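Local coordinates for protein alpha-1,6-mannanase (Bacteroides thetaiotaomicron, PDB 4V1S) that probably hydrolyses alpha-1,6-linked mannan as a glycoside hydrolase family 76 endo-mannanase used in polysaccharide utilisation by a gut bacterium, at residues A[52-57]-A[85-90]; A[314-319]-A[359-364]; A[344-349]-A[378-383]. One frame throughout, in Å; residues are numbered along the deposited sequence. Where two conformers were deposited one is given.

Interaction 1: A[52-57]-A[85-90]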
ATOM      1  N   GLU A  52      -8.853  18.635  -2.481  1.00 18.40           N
ATOM      2  CA  GLU A  52      -8.235  19.602  -1.599  1.00 16.86           C
ATOM      3  C   GLU A  52      -6.835  19.172  -1.168  1.00 17.88           C
ATOM      4  O   GLU A  52      -5.886  19.975  -1.169  1.00 16.75           O
ATOM      5  CB  GLU A  52      -9.138  19.862  -0.404  1.00 17.31           C
ATOM      6  CG  GLU A  52     -10.355  20.704  -0.752  1.00 19.05           C
ATOM      7  CD  GLU A  52     -11.345  20.856   0.404  1.00 21.87           C
ATOM      8  OE1 GLU A  52     -11.269  20.081   1.380  1.00 24.21           O
ATOM      9  OE2 GLU A  52     -12.224  21.752   0.338  1.00 24.37           O
ATOM     10  N   THR A  53      -6.730  17.918  -0.754  1.00 16.88           N
ATOM     11  CA  THR A  53      -5.489  17.374  -0.270  1.00 14.74           C
ATOM     12  C   THR A  53      -4.427  17.387  -1.383  1.00 13.94           C
ATOM     13  O   THR A  53      -3.298  17.796  -1.169  1.00 16.14           O
ATOM     14  CB  THR A  53      -5.684  15.970   0.251  1.00 12.27           C
ATOM     15  OG1 THR A  53      -6.808  15.927   1.140  1.00 15.87           O
ATOM     16  CG2 THR A  53      -4.458  15.497   0.948  1.00 13.39           C
ATOM     17  N   LEU A  54      -4.826  16.945  -2.557  1.00 13.04           N
ATOM     18  CA  LEU A  54      -3.919  16.940  -3.720  1.00 15.43           C
ATOM     19  C   LEU A  54      -3.423  18.325  -4.070  1.00 15.66           C
ATOM     20  O   LEU A  54      -2.271  18.501  -4.508  1.00 16.05           O
ATOM     21  CB  LEU A  54      -4.570  16.246  -4.930  1.00 15.49           C
ATOM     22  CG  LEU A  54      -4.875  14.743  -4.780  1.00 16.91           C
ATOM     23  CD1 LEU A  54      -5.767  14.256  -5.939  1.00 16.84           C
ATOM     24  CD2 LEU A  54      -3.607  13.894  -4.715  1.00 14.01           C
ATOM     25  N   SER A  55      -4.292  19.309  -3.905  1.00 15.12           N
ATOM     26  CA  SER A  55      -3.921  20.680  -4.206  0.50 15.67           C
ATOM     27  C   SER A  55      -2.815  21.138  -3.258  1.00 14.82           C
ATOM     28  O   SER A  55      -1.849  21.795  -3.669  1.00 17.18           O
ATOM     29  CB  SER A  55      -5.138  21.600  -4.104  0.50 16.47           C
ATOM     30  OG  SER A  55      -4.769  22.921  -4.371  0.50 17.65           O
ATOM     31  N   VAL A  56      -2.938  20.773  -1.988  1.00 14.93           N
ATOM     32  CA  VAL A  56      -1.909  21.171  -1.015  1.00 15.18           C
ATOM     33  C   VAL A  56      -0.605  20.428  -1.223  1.00 15.07           C
ATOM     34  O   VAL A  56       0.470  21.017  -1.182  1.00 16.33           O
ATOM     35  CB  VAL A  56      -2.405  21.047   0.424  1.00 15.71           C
ATOM     36  CG1 VAL A  56      -1.334  21.463   1.420  1.00 19.52           C
ATOM     37  CG2 VAL A  56      -3.595  22.004   0.623  1.00 20.26           C
ATOM     38  N   ILE A  57      -0.699  19.136  -1.476  1.00 12.38           N
ATOM     39  CA  ILE A  57       0.495  18.346  -1.849  1.00 11.40           C
ATOM     40  C   ILE A  57       1.223  18.961  -3.041  1.00 13.53           C
ATOM     41  O   ILE A  57       2.439  19.075  -3.030  1.00 16.71           O
ATOM     42  CB  ILE A  57       0.129  16.891  -2.183  1.00 11.85           C
ATOM     43  CG1 ILE A  57      -0.393  16.157  -0.946  1.00 13.82           C
ATOM     44  CG2 ILE A  57       1.308  16.116  -2.751  1.00 13.65           C
ATOM     45  CD1 ILE A  57      -1.251  14.956  -1.290  1.00 13.51           C
ATOM     46  N   ILE A  85       3.745   6.226  -4.712  1.00  9.87           N
ATOM     47  CA  ILE A  85       2.856   5.049  -4.838  1.00  9.20           C
ATOM     48  C   ILE A  85       1.466   5.385  -4.335  1.00  8.72           C
ATOM     49  O   ILE A  85       0.449   4.976  -4.921  1.00 10.45           O
ATOM     50  CB  ILE A  85       3.463   3.826  -4.112  1.00  9.27           C
ATOM     51  CG1 ILE A  85       4.854   3.486  -4.716  1.00 11.02           C
ATOM     52  CG2 ILE A  85       2.539   2.628  -4.164  1.00 10.48           C
ATOM     53  CD1 ILE A  85       5.583   2.380  -3.971  1.00 11.53           C
ATOM     54  N   PHE A  86       1.366   6.176  -3.255  1.00  9.27           N
ATOM     55  CA  PHE A  86       0.044   6.597  -2.834  1.00 10.12           C
ATOM     56  C   PHE A  86      -0.644   7.509  -3.850  1.00 10.32           C
ATOM     57  O   PHE A  86      -1.840   7.423  -3.997  1.00 10.80           O
ATOM     58  CB  PHE A  86       0.066   7.268  -1.481  1.00 10.36           C
ATOM     59  CG  PHE A  86       0.426   6.333  -0.353  1.00  9.15           C
ATOM     60  CD1 PHE A  86      -0.462   5.364   0.069  1.00 10.12           C
ATOM     61  CD2 PHE A  86       1.614   6.506   0.390  1.00 11.18           C
ATOM     62  CE1 PHE A  86      -0.178   4.531   1.138  1.00 11.00           C
ATOM     63  CE2 PHE A  86       1.921   5.657   1.468  1.00 11.73           C
ATOM     64  CZ  PHE A  86       1.017   4.680   1.832  1.00 12.52           C
ATOM     65  N   LEU A  87       0.117   8.334  -4.563  1.00 10.66           N
ATOM     66  CA  LEU A  87      -0.485   9.112  -5.617  1.00 10.67           C
ATOM     67  C   LEU A  87      -0.970   8.178  -6.729  1.00 11.40           C
ATOM     68  O   LEU A  87      -2.076   8.305  -7.203  1.00 10.83           O
ATOM     69  CB  LEU A  87       0.511  10.156  -6.171  1.00 10.57           C
ATOM     70  CG  LEU A  87       0.860  11.309  -5.266  1.00 13.92           C
ATOM     71  CD1 LEU A  87       1.937  12.159  -5.894  1.00 15.71           C
ATOM     72  CD2 LEU A  87      -0.388  12.138  -4.988  1.00 13.45           C
ATOM     73  N   LEU A  88      -0.151   7.197  -7.111  1.00 10.89           N
ATOM     74  CA  LEU A  88      -0.581   6.214  -8.109  1.00 11.20           C
ATOM     75  C   LEU A  88      -1.912   5.561  -7.691  1.00 11.13           C
ATOM     76  O   LEU A  88      -2.838   5.427  -8.490  1.00 10.78           O
ATOM     77  CB  LEU A  88       0.505   5.147  -8.247  1.00 10.57           C
ATOM     78  CG  LEU A  88       0.251   3.980  -9.185  1.00 11.68           C
ATOM     79  CD1 LEU A  88       0.130   4.476 -10.614  1.00 18.83           C
ATOM     80  CD2 LEU A  88       1.359   2.932  -9.061  1.00 12.23           C
ATOM     81  N   TYR A  89      -1.986   5.112  -6.444  1.00 11.36           N
ATOM     82  CA  TYR A  89      -3.216   4.494  -5.912  1.00 13.38           C
ATOM     83  C   TYR A  89      -4.417   5.469  -5.981  1.00 12.51           C
ATOM     84  O   TYR A  89      -5.546   5.083  -6.275  1.00 12.29           O
ATOM     85  CB  TYR A  89      -3.021   4.102  -4.459  1.00 11.32           C
ATOM     86  CG  TYR A  89      -2.071   2.975  -4.148  1.00 10.72           C
ATOM     87  CD1 TYR A  89      -1.493   2.180  -5.140  1.00 10.67           C
ATOM     88  CD2 TYR A  89      -1.754   2.690  -2.806  1.00 11.77           C
ATOM     89  CE1 TYR A  89      -0.584   1.167  -4.789  1.00  8.38           C
ATOM     90  CE2 TYR A  89      -0.908   1.658  -2.453  1.00  9.37           C
ATOM     91  CZ  TYR A  89      -0.327   0.863  -3.445  1.00 10.10           C
ATOM     92  OH  TYR A  89       0.500  -0.207  -3.069  1.00 10.22           O
ATOM     93  N   THR A  90      -4.147   6.740  -5.702  1.00 12.19           N
ATOM     94  CA  THR A  90      -5.196   7.756  -5.669  1.00 11.71           C
ATOM     95  C   THR A  90      -5.768   7.994  -7.050  1.00 12.34           C
ATOM     96  O   THR A  90      -6.989   7.951  -7.262  1.00 13.90           O
ATOM     97  CB  THR A  90      -4.672   9.078  -5.096  1.00 11.05           C
ATOM     98  OG1 THR A  90      -4.181   8.825  -3.792  1.00 12.46           O
ATOM     99  CG2 THR A  90      -5.753  10.104  -5.053  1.00 12.14           C
TER
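F86 O is gripped twice by T90, the residue whose methyl meets L54 of the other helix. T90 OG1 reaches F86 O at 2.7 Å and T90 N adds the ordinary helical bond, the two donors arriving from opposite faces of the carbonyl plane. This is helix-to-helix packing in the (alpha/alpha)6 barrel expected of family 76, a member of the six-hairpin clan, joining helix 46-61 to helix 81-97. By turning its hydroxyl back on its own helix, T90 can offer carbon to its neighbour: CG2 comes to 4.2 Å from CD1 of L54. Threonine thus suits a buried place, since its polar atom is satisfied locally. The rest is hydrocarbon. The side chains of L54 and L87 run antiparallel past one another, and leucine gives each helix a branched end long enough to bridge backbones whose L54 and L87 CA atoms are 8.8 Å apart. I57 also faces helix 81-97, and both I57 and L87 rest on Y69 of the connecting loop, while L54 reaches W102 of helix 99-114. The tightest meeting is methyl against methyl, L54 CD2 lying 3.7 Å from L87 CD2.

Interaction 2: A[314-319]-A[359-364]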
ATOM      1  N   TYR A 314       0.878   5.774   6.819  1.00 11.35           N
ATOM      2  CA  TYR A 314       1.392   5.034   5.699  1.00 11.37           C
ATOM      3  C   TYR A 314       1.467   3.527   5.955  1.00 11.44           C
ATOM      4  O   TYR A 314       1.760   2.771   5.018  1.00 10.57           O
ATOM      5  CB  TYR A 314       2.736   5.584   5.197  1.00  9.98           C
ATOM      6  CG  TYR A 314       3.785   5.739   6.257  1.00 11.00           C
ATOM      7  CD1 TYR A 314       4.383   4.631   6.852  1.00 11.58           C
ATOM      8  CD2 TYR A 314       4.118   6.973   6.734  1.00 12.84           C
ATOM      9  CE1 TYR A 314       5.321   4.770   7.856  1.00 12.95           C
ATOM     10  CE2 TYR A 314       5.087   7.122   7.720  1.00 12.50           C
ATOM     11  CZ  TYR A 314       5.681   6.010   8.272  1.00 12.93           C
ATOM     12  OH  TYR A 314       6.607   6.125   9.276  1.00 14.58           O
ATOM     13  N   PHE A 315       1.172   3.101   7.191  1.00  9.87           N
ATOM     14  CA  PHE A 315       0.943   1.698   7.555  1.00 10.28           C
ATOM     15  C   PHE A 315      -0.542   1.414   7.787  1.00 10.76           C
ATOM     16  O   PHE A 315      -1.107   0.451   7.251  1.00 11.34           O
ATOM     17  CB  PHE A 315       1.695   1.287   8.828  1.00 10.97           C
ATOM     18  CG  PHE A 315       3.185   1.203   8.681  1.00 12.54           C
ATOM     19  CD1 PHE A 315       3.824   1.161   7.439  1.00 12.78           C
ATOM     20  CD2 PHE A 315       3.974   1.089   9.847  1.00 14.67           C
ATOM     21  CE1 PHE A 315       5.203   1.028   7.388  1.00 12.78           C
ATOM     22  CE2 PHE A 315       5.359   0.973   9.784  1.00 14.46           C
ATOM     23  CZ  PHE A 315       5.981   0.982   8.549  1.00 12.95           C
ATOM     24  N   ALA A 316      -1.178   2.271   8.581  1.00 11.56           N
ATOM     25  CA  ALA A 316      -2.528   1.967   9.116  1.00 13.93           C
ATOM     26  C   ALA A 316      -3.628   1.995   8.063  1.00 11.99           C
ATOM     27  O   ALA A 316      -4.636   1.361   8.243  1.00 11.85           O
ATOM     28  CB  ALA A 316      -2.896   2.902  10.254  1.00 15.11           C
ATOM     29  N   PHE A 317      -3.382   2.708   6.951  1.00 11.17           N
ATOM     30  CA  PHE A 317      -4.323   2.763   5.821  1.00 11.30           C
ATOM     31  C   PHE A 317      -4.656   1.361   5.351  1.00 11.53           C
ATOM     32  O   PHE A 317      -5.768   1.118   4.793  1.00 13.68           O
ATOM     33  CB  PHE A 317      -3.753   3.605   4.659  1.00 11.17           C
ATOM     34  CG  PHE A 317      -2.810   2.818   3.821  1.00  9.67           C
ATOM     35  CD1 PHE A 317      -1.534   2.555   4.220  1.00 10.86           C
ATOM     36  CD2 PHE A 317      -3.334   2.095   2.754  1.00  9.96           C
ATOM     37  CE1 PHE A 317      -0.735   1.688   3.494  1.00 11.23           C
ATOM     38  CE2 PHE A 317      -2.539   1.250   2.003  1.00 12.51           C
ATOM     39  CZ  PHE A 317      -1.241   1.032   2.404  1.00 10.94           C
ATOM     40  N   SER A 318      -3.717   0.414   5.556  1.00 11.96           N
ATOM     41  CA  SER A 318      -3.945  -0.977   5.091  0.50 11.22           C
ATOM     42  C   SER A 318      -5.084  -1.670   5.839  1.00 12.02           C
ATOM     43  O   SER A 318      -5.737  -2.562   5.289  1.00 12.41           O
ATOM     44  CB  SER A 318      -2.675  -1.825   5.159  0.50 11.84           C
ATOM     45  OG  SER A 318      -2.227  -1.994   6.478  0.50 14.11           O
ATOM     46  N   ILE A 319      -5.339  -1.249   7.077  1.00 12.93           N
ATOM     47  CA  ILE A 319      -6.478  -1.791   7.825  0.50 12.87           C
ATOM     48  C   ILE A 319      -7.775  -1.273   7.195  1.00 12.20           C
ATOM     49  O   ILE A 319      -8.759  -2.020   7.047  1.00 13.32           O
ATOM     50  CB  ILE A 319      -6.392  -1.438   9.319  0.50 13.45           C
ATOM     51  CG1 ILE A 319      -5.115  -2.047   9.932  0.50 16.34           C
ATOM     52  CG2 ILE A 319      -7.655  -1.878  10.061  0.50 15.29           C
ATOM     53  CD1 ILE A 319      -4.881  -3.520   9.643  0.50 17.82           C
ATOM     54  N   GLU A 359       2.452  12.330  10.536  1.00 16.50           N
ATOM     55  CA  GLU A 359       2.943  10.988  10.273  1.00 14.96           C
ATOM     56  C   GLU A 359       2.049   9.892  10.877  1.00 14.36           C
ATOM     57  O   GLU A 359       1.759   8.882  10.208  1.00 14.67           O
ATOM     58  CB  GLU A 359       4.344  10.839  10.831  1.00 14.40           C
ATOM     59  CG  GLU A 359       4.941   9.462  10.674  1.00 16.72           C
ATOM     60  CD  GLU A 359       6.447   9.422  10.854  1.00 18.10           C
ATOM     61  OE1 GLU A 359       7.050  10.379  11.400  1.00 21.00           O
ATOM     62  OE2 GLU A 359       7.052   8.399  10.486  1.00 21.43           O
ATOM     63  N   HIS A 360       1.594  10.126  12.106  1.00 15.20           N
ATOM     64  CA  HIS A 360       0.891   9.102  12.897  0.50 15.41           C
ATOM     65  C   HIS A 360      -0.608   9.441  12.978  1.00 14.71           C
ATOM     66  O   HIS A 360      -0.989  10.618  12.993  1.00 17.91           O
ATOM     67  CB  HIS A 360       1.560   9.028  14.276  0.50 15.64           C
ATOM     68  CG  HIS A 360       1.220   7.811  15.087  0.50 15.49           C
ATOM     69  ND1 HIS A 360       2.024   6.687  15.145  0.50 15.88           N
ATOM     70  CD2 HIS A 360       0.186   7.575  15.931  0.50 12.27           C
ATOM     71  CE1 HIS A 360       1.485   5.814  15.973  0.50 13.05           C
ATOM     72  NE2 HIS A 360       0.368   6.334  16.459  0.50 16.38           N
ATOM     73  N   TRP A 361      -1.463   8.409  12.984  1.00 13.37           N
ATOM     74  CA  TRP A 361      -2.908   8.613  12.963  1.00 15.28           C
ATOM     75  C   TRP A 361      -3.606   8.448  14.312  1.00 16.38           C
ATOM     76  O   TRP A 361      -4.829   8.493  14.393  1.00 17.11           O
ATOM     77  CB  TRP A 361      -3.548   7.684  11.937  1.00 14.63           C
ATOM     78  CG  TRP A 361      -3.386   8.091  10.491  1.00 12.83           C
ATOM     79  CD1 TRP A 361      -2.694   9.154   9.981  1.00 15.09           C
ATOM     80  CD2 TRP A 361      -3.922   7.388   9.375  1.00 12.81           C
ATOM     81  NE1 TRP A 361      -2.806   9.183   8.609  1.00 14.30           N
ATOM     82  CE2 TRP A 361      -3.543   8.092   8.208  1.00 12.34           C
ATOM     83  CE3 TRP A 361      -4.671   6.213   9.244  1.00 14.80           C
ATOM     84  CZ2 TRP A 361      -3.894   7.654   6.930  1.00 12.32           C
ATOM     85  CZ3 TRP A 361      -5.021   5.768   7.972  1.00 14.75           C
ATOM     86  CH2 TRP A 361      -4.636   6.510   6.816  1.00 13.90           C
ATOM     87  N   GLY A 362      -2.827   8.323  15.378  1.00 16.81           N
ATOM     88  CA  GLY A 362      -3.380   7.971  16.687  1.00 16.88           C
ATOM     89  C   GLY A 362      -3.980   9.106  17.494  1.00 17.79           C
ATOM     90  O   GLY A 362      -4.853   8.875  18.326  1.00 19.54           O
ATOM     91  N   THR A 363      -3.501  10.339  17.279  1.00 19.03           N
ATOM     92  CA  THR A 363      -3.839  11.450  18.175  1.00 19.18           C
ATOM     93  C   THR A 363      -4.204  12.715  17.386  1.00 19.66           C
ATOM     94  O   THR A 363      -3.541  13.045  16.401  1.00 19.70           O
ATOM     95  CB  THR A 363      -2.688  11.731  19.153  1.00 27.77           C
ATOM     96  OG1 THR A 363      -1.533  12.128  18.438  1.00 37.60           O
ATOM     97  CG2 THR A 363      -2.317  10.515  19.929  1.00 30.30           C
ATOM     98  N   PRO A 364      -5.266  13.422  17.802  1.00 21.64           N
ATOM     99  CA  PRO A 364      -5.616  14.644  17.081  1.00 20.53           C
ATOM    100  C   PRO A 364      -4.471  15.641  17.013  1.00 21.23           C
ATOM    101  O   PRO A 364      -3.653  15.762  17.943  1.00 21.29           O
ATOM    102  CB  PRO A 364      -6.786  15.209  17.882  1.00 21.69           C
ATOM    103  CG  PRO A 364      -7.395  14.032  18.544  1.00 21.35           C
ATOM    104  CD  PRO A 364      -6.257  13.094  18.839  1.00 20.41           C
TER
HETATM  105  O   HOH W   1       1.472   8.656   7.400  1.00 14.49           O
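The ring of Y314 has E359 OE2 and F315 CE1 at its edge, both in plane, while Y314 CE1 in turn lies over one face of the F315 ring, toward its rim. R375 makes a cation-pi contact with the same tyrosine, and F315 stacks on Y265. The indole of W361 is approached obliquely: A316 CB comes to 3.9 Å from its CE3, F317 CB to 3.7 Å from its CH2, and F317 N lies close to CZ3. Alanine suits this place because its lone methyl lets the broad indole come close to the helix.

The polar link is the bond from Y314 OH to E359 OE2, 2.6 Å long, which uses the anti lone pair of the acceptor, the one turned away from OE1. Ring and carboxylate planes stand 43° apart. Glutamate has the length for this reach: its CG is anti to the backbone N (chi1 177°) and the chain runs extended beyond it, bringing CG alongside Y314 CE2. A leucine in place of E359 has no oxygen to accept from Y314 OH, and would probably leave the hydroxyl without its mate and the ring freer to shift. A water ties the two backbones, accepting from Y314 N at 3.0 Å and donating to E359 O at 2.8 Å.

The side chain of Y314 is about 6 Å from a bound glycerol, consistent with a pocket nearby. Through the hydroxyl bond, the water and the indole packing, the loop between helices 334-350 and 374-394 is fastened to the start of helix 313-330; W361 reaches onward to L350 of helix 334-350 and to M383 of helix 374-394, while F317 packs on V379 and Y382 of the latter.

Interaction 3: A[344-349]-A[378-383]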
ATOM      1  N   ASN A 344     -13.160   9.840   8.462  1.00 15.77           N
ATOM      2  CA  ASN A 344     -13.679  11.091   9.032  1.00 15.79           C
ATOM      3  C   ASN A 344     -12.736  11.648  10.067  1.00 15.80           C
ATOM      4  O   ASN A 344     -12.513  12.840  10.119  1.00 18.42           O
ATOM      5  CB  ASN A 344     -15.083  10.873   9.619  1.00 15.12           C
ATOM      6  CG  ASN A 344     -16.151  10.606   8.542  1.00 18.90           C
ATOM      7  OD1 ASN A 344     -15.945  10.820   7.355  1.00 19.77           O
ATOM      8  ND2 ASN A 344     -17.291  10.130   8.970  1.00 19.75           N
ATOM      9  N   PHE A 345     -12.178  10.763  10.896  1.00 15.37           N
ATOM     10  CA  PHE A 345     -11.208  11.169  11.895  1.00 16.35           C
ATOM     11  C   PHE A 345      -9.966  11.800  11.266  1.00 15.38           C
ATOM     12  O   PHE A 345      -9.466  12.804  11.737  1.00 17.99           O
ATOM     13  CB  PHE A 345     -10.825   9.975  12.779  1.00 15.29           C
ATOM     14  CG  PHE A 345      -9.806  10.306  13.841  1.00 15.34           C
ATOM     15  CD1 PHE A 345     -10.183  10.828  15.029  1.00 16.78           C
ATOM     16  CD2 PHE A 345      -8.447  10.056  13.609  1.00 14.95           C
ATOM     17  CE1 PHE A 345      -9.246  11.107  16.019  1.00 16.92           C
ATOM     18  CE2 PHE A 345      -7.496  10.354  14.568  1.00 15.31           C
ATOM     19  CZ  PHE A 345      -7.912  10.872  15.787  1.00 16.11           C
ATOM     20  N   ILE A 346      -9.444  11.193  10.213  1.00 14.69           N
ATOM     21  CA  ILE A 346      -8.316  11.782   9.512  1.00 13.48           C
ATOM     22  C   ILE A 346      -8.614  13.233   9.123  1.00 16.15           C
ATOM     23  O   ILE A 346      -7.831  14.127   9.400  1.00 16.92           O
ATOM     24  CB  ILE A 346      -7.946  10.942   8.264  1.00 15.77           C
ATOM     25  CG1 ILE A 346      -7.465   9.542   8.689  1.00 17.77           C
ATOM     26  CG2 ILE A 346      -6.841  11.643   7.470  1.00 17.49           C
ATOM     27  CD1 ILE A 346      -7.419   8.588   7.521  1.00 18.33           C
ATOM     28  N   HIS A 347      -9.744  13.471   8.498  1.00 17.48           N
ATOM     29  CA  HIS A 347     -10.098  14.840   8.051  1.00 18.70           C
ATOM     30  C   HIS A 347     -10.380  15.796   9.208  1.00 18.24           C
ATOM     31  O   HIS A 347      -9.928  16.944   9.229  1.00 18.41           O
ATOM     32  CB  HIS A 347     -11.288  14.767   7.132  1.00 18.88           C
ATOM     33  CG  HIS A 347     -11.612  16.063   6.471  1.00 19.04           C
ATOM     34  ND1 HIS A 347     -12.624  16.888   6.906  1.00 24.29           N
ATOM     35  CD2 HIS A 347     -11.019  16.703   5.438  1.00 22.77           C
ATOM     36  CE1 HIS A 347     -12.667  17.964   6.138  1.00 28.63           C
ATOM     37  NE2 HIS A 347     -11.712  17.869   5.234  1.00 28.60           N
ATOM     38  N   ASN A 348     -11.195  15.325  10.133  1.00 20.64           N
ATOM     39  CA  ASN A 348     -11.724  16.161  11.206  1.00 19.89           C
ATOM     40  C   ASN A 348     -10.750  16.418  12.343  1.00 20.51           C
ATOM     41  O   ASN A 348     -10.825  17.458  12.990  1.00 23.14           O
ATOM     42  CB  ASN A 348     -13.054  15.565  11.692  1.00 21.31           C
ATOM     43  CG  ASN A 348     -14.126  15.540  10.593  1.00 28.45           C
ATOM     44  OD1 ASN A 348     -14.042  16.242   9.558  1.00 35.47           O
ATOM     45  ND2 ASN A 348     -15.141  14.704  10.800  1.00 35.84           N
ATOM     46  N   LYS A 349      -9.847  15.474  12.587  1.00 16.79           N
ATOM     47  CA  LYS A 349      -8.931  15.549  13.729  0.50 15.44           C
ATOM     48  C   LYS A 349      -7.437  15.588  13.391  1.00 17.56           C
ATOM     49  O   LYS A 349      -6.638  16.158  14.155  1.00 21.50           O
ATOM     50  CB  LYS A 349      -9.209  14.409  14.696  0.50 18.04           C
ATOM     51  CG  LYS A 349     -10.570  14.483  15.343  0.50 20.95           C
ATOM     52  CD  LYS A 349     -10.646  15.712  16.239  0.50 22.68           C
ATOM     53  CE  LYS A 349     -11.998  15.897  16.920  0.50 25.14           C
ATOM     54  NZ  LYS A 349     -11.915  17.053  17.862  0.50 23.95           N
ATOM     55  N   THR A 378      -0.158  12.065   1.003  1.00 11.80           N
ATOM     56  CA  THR A 378      -0.620  11.277  -0.133  1.00 11.13           C
ATOM     57  C   THR A 378      -1.472  10.062   0.340  1.00 10.77           C
ATOM     58  O   THR A 378      -2.434   9.686  -0.345  1.00 11.01           O
ATOM     59  CB  THR A 378       0.538  10.817  -1.008  1.00 12.22           C
ATOM     60  OG1 THR A 378       1.472  10.051  -0.249  1.00 14.57           O
ATOM     61  CG2 THR A 378       1.221  12.013  -1.716  1.00 13.37           C
ATOM     62  N   VAL A 379      -1.125   9.445   1.483  1.00 11.15           N
ATOM     63  CA  VAL A 379      -1.959   8.358   1.989  1.00 10.65           C
ATOM     64  C   VAL A 379      -3.345   8.884   2.364  1.00 10.31           C
ATOM     65  O   VAL A 379      -4.323   8.208   2.165  1.00 11.11           O
ATOM     66  CB  VAL A 379      -1.293   7.588   3.108  1.00 10.64           C
ATOM     67  CG1 VAL A 379      -1.005   8.460   4.324  1.00  8.92           C
ATOM     68  CG2 VAL A 379      -2.103   6.377   3.486  1.00 11.28           C
ATOM     69  N   ALA A 380      -3.422  10.104   2.909  1.00 12.07           N
ATOM     70  CA  ALA A 380      -4.725  10.700   3.214  1.00 13.19           C
ATOM     71  C   ALA A 380      -5.551  10.923   1.945  1.00 11.68           C
ATOM     72  O   ALA A 380      -6.711  10.584   1.903  1.00 14.26           O
ATOM     73  CB  ALA A 380      -4.560  11.989   3.986  1.00 14.50           C
ATOM     74  N   ALA A 381      -4.928  11.460   0.899  1.00 12.11           N
ATOM     75  CA  ALA A 381      -5.610  11.640  -0.359  1.00 13.67           C
ATOM     76  C   ALA A 381      -6.165  10.325  -0.880  1.00 11.88           C
ATOM     77  O   ALA A 381      -7.301  10.262  -1.361  1.00 11.47           O
ATOM     78  CB  ALA A 381      -4.680  12.275  -1.384  1.00 14.33           C
ATOM     79  N   TYR A 382      -5.358   9.257  -0.773  1.00 11.26           N
ATOM     80  CA  TYR A 382      -5.778   7.939  -1.218  1.00 11.54           C
ATOM     81  C   TYR A 382      -7.018   7.453  -0.450  1.00 10.68           C
ATOM     82  O   TYR A 382      -8.014   7.035  -1.056  1.00 11.22           O
ATOM     83  CB  TYR A 382      -4.613   6.967  -1.102  1.00 10.72           C
ATOM     84  CG  TYR A 382      -4.953   5.512  -1.292  1.00  9.44           C
ATOM     85  CD1 TYR A 382      -5.686   5.093  -2.381  1.00 12.19           C
ATOM     86  CD2 TYR A 382      -4.493   4.544  -0.401  1.00 12.22           C
ATOM     87  CE1 TYR A 382      -6.006   3.732  -2.566  1.00 13.48           C
ATOM     88  CE2 TYR A 382      -4.810   3.206  -0.555  1.00 12.64           C
ATOM     89  CZ  TYR A 382      -5.557   2.786  -1.644  1.00 11.80           C
ATOM     90  OH  TYR A 382      -5.863   1.457  -1.763  1.00 13.97           O
ATOM     91  N   MET A 383      -6.995   7.602   0.872  1.00 11.95           N
ATOM     92  CA  MET A 383      -8.165   7.247   1.683  1.00 11.58           C
ATOM     93  C   MET A 383      -9.405   8.037   1.293  1.00 12.52           C
ATOM     94  O   MET A 383     -10.510   7.483   1.196  1.00 13.82           O
ATOM     95  CB  MET A 383      -7.873   7.447   3.139  1.00 12.79           C
ATOM     96  CG  MET A 383      -6.883   6.448   3.693  1.00 13.81           C
ATOM     97  SD  MET A 383      -7.418   4.725   3.713  1.00 15.34           S
ATOM     98  CE  MET A 383      -6.785   4.118   2.169  1.00 18.20           C
TER
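Apolar contact is all that passes between the helices here, and I346 makes it with both of its branches. Its CG2 meets CB of A380 at 4.2 Å, and its CD1 lies 4.4 Å from CG of M383. The torsions divide the work: CG2 is anti to the backbone N, while CG1, beside that N (chi1 -64°), carries CD1 toward the methionine. A380 has only a methyl to offer, which lets the backbones approach until the I346 and A380 CA atoms are 7.3 Å apart; M383, flexible and unbranched, bends its far end away and touches F317 and I320 of helix 313-330. The polar groups find partners elsewhere. H347 ND1 donates to N348 OD1 at 3.1 Å, nearly straight at 165°, with the acceptor close to the imidazole plane, and the same imidazole stacks on W49 of helix 46-61. N344 holds Y46 and the backbone of E40 through its two amide atoms, while Y382 OH is bonded to D321. The contact joins two helices consecutive in the chain, 334-350 and 374-394, consistent with the (alpha/alpha)6 barrel of the six-hairpin clan, to which family 76 belongs.

In the fold
All three contacts are buried, with E359 of interaction 2 the one touching residue that is partly exposed. Interactions 1 and 3 are sparse helix-to-helix packing without a cross-contact hydrogen bond; interaction 2, which joins a helix to a loop, buries more surface and adds a hydroxyl-carboxylate bond and a water bridge. Helix 374-394 brings them together. Its T378 and Y382 pack on F86 and T90 of interaction 1, and its V379 touches both F86 and F317, whose rings meet edge-to-face. W361 joins interactions 2 and 3, its CH2 being 3.5 Å from I346 CD1. The chemistry thus turns from hydrocarbon between helices to mixed polar and aromatic where the loop meets helix 313-330.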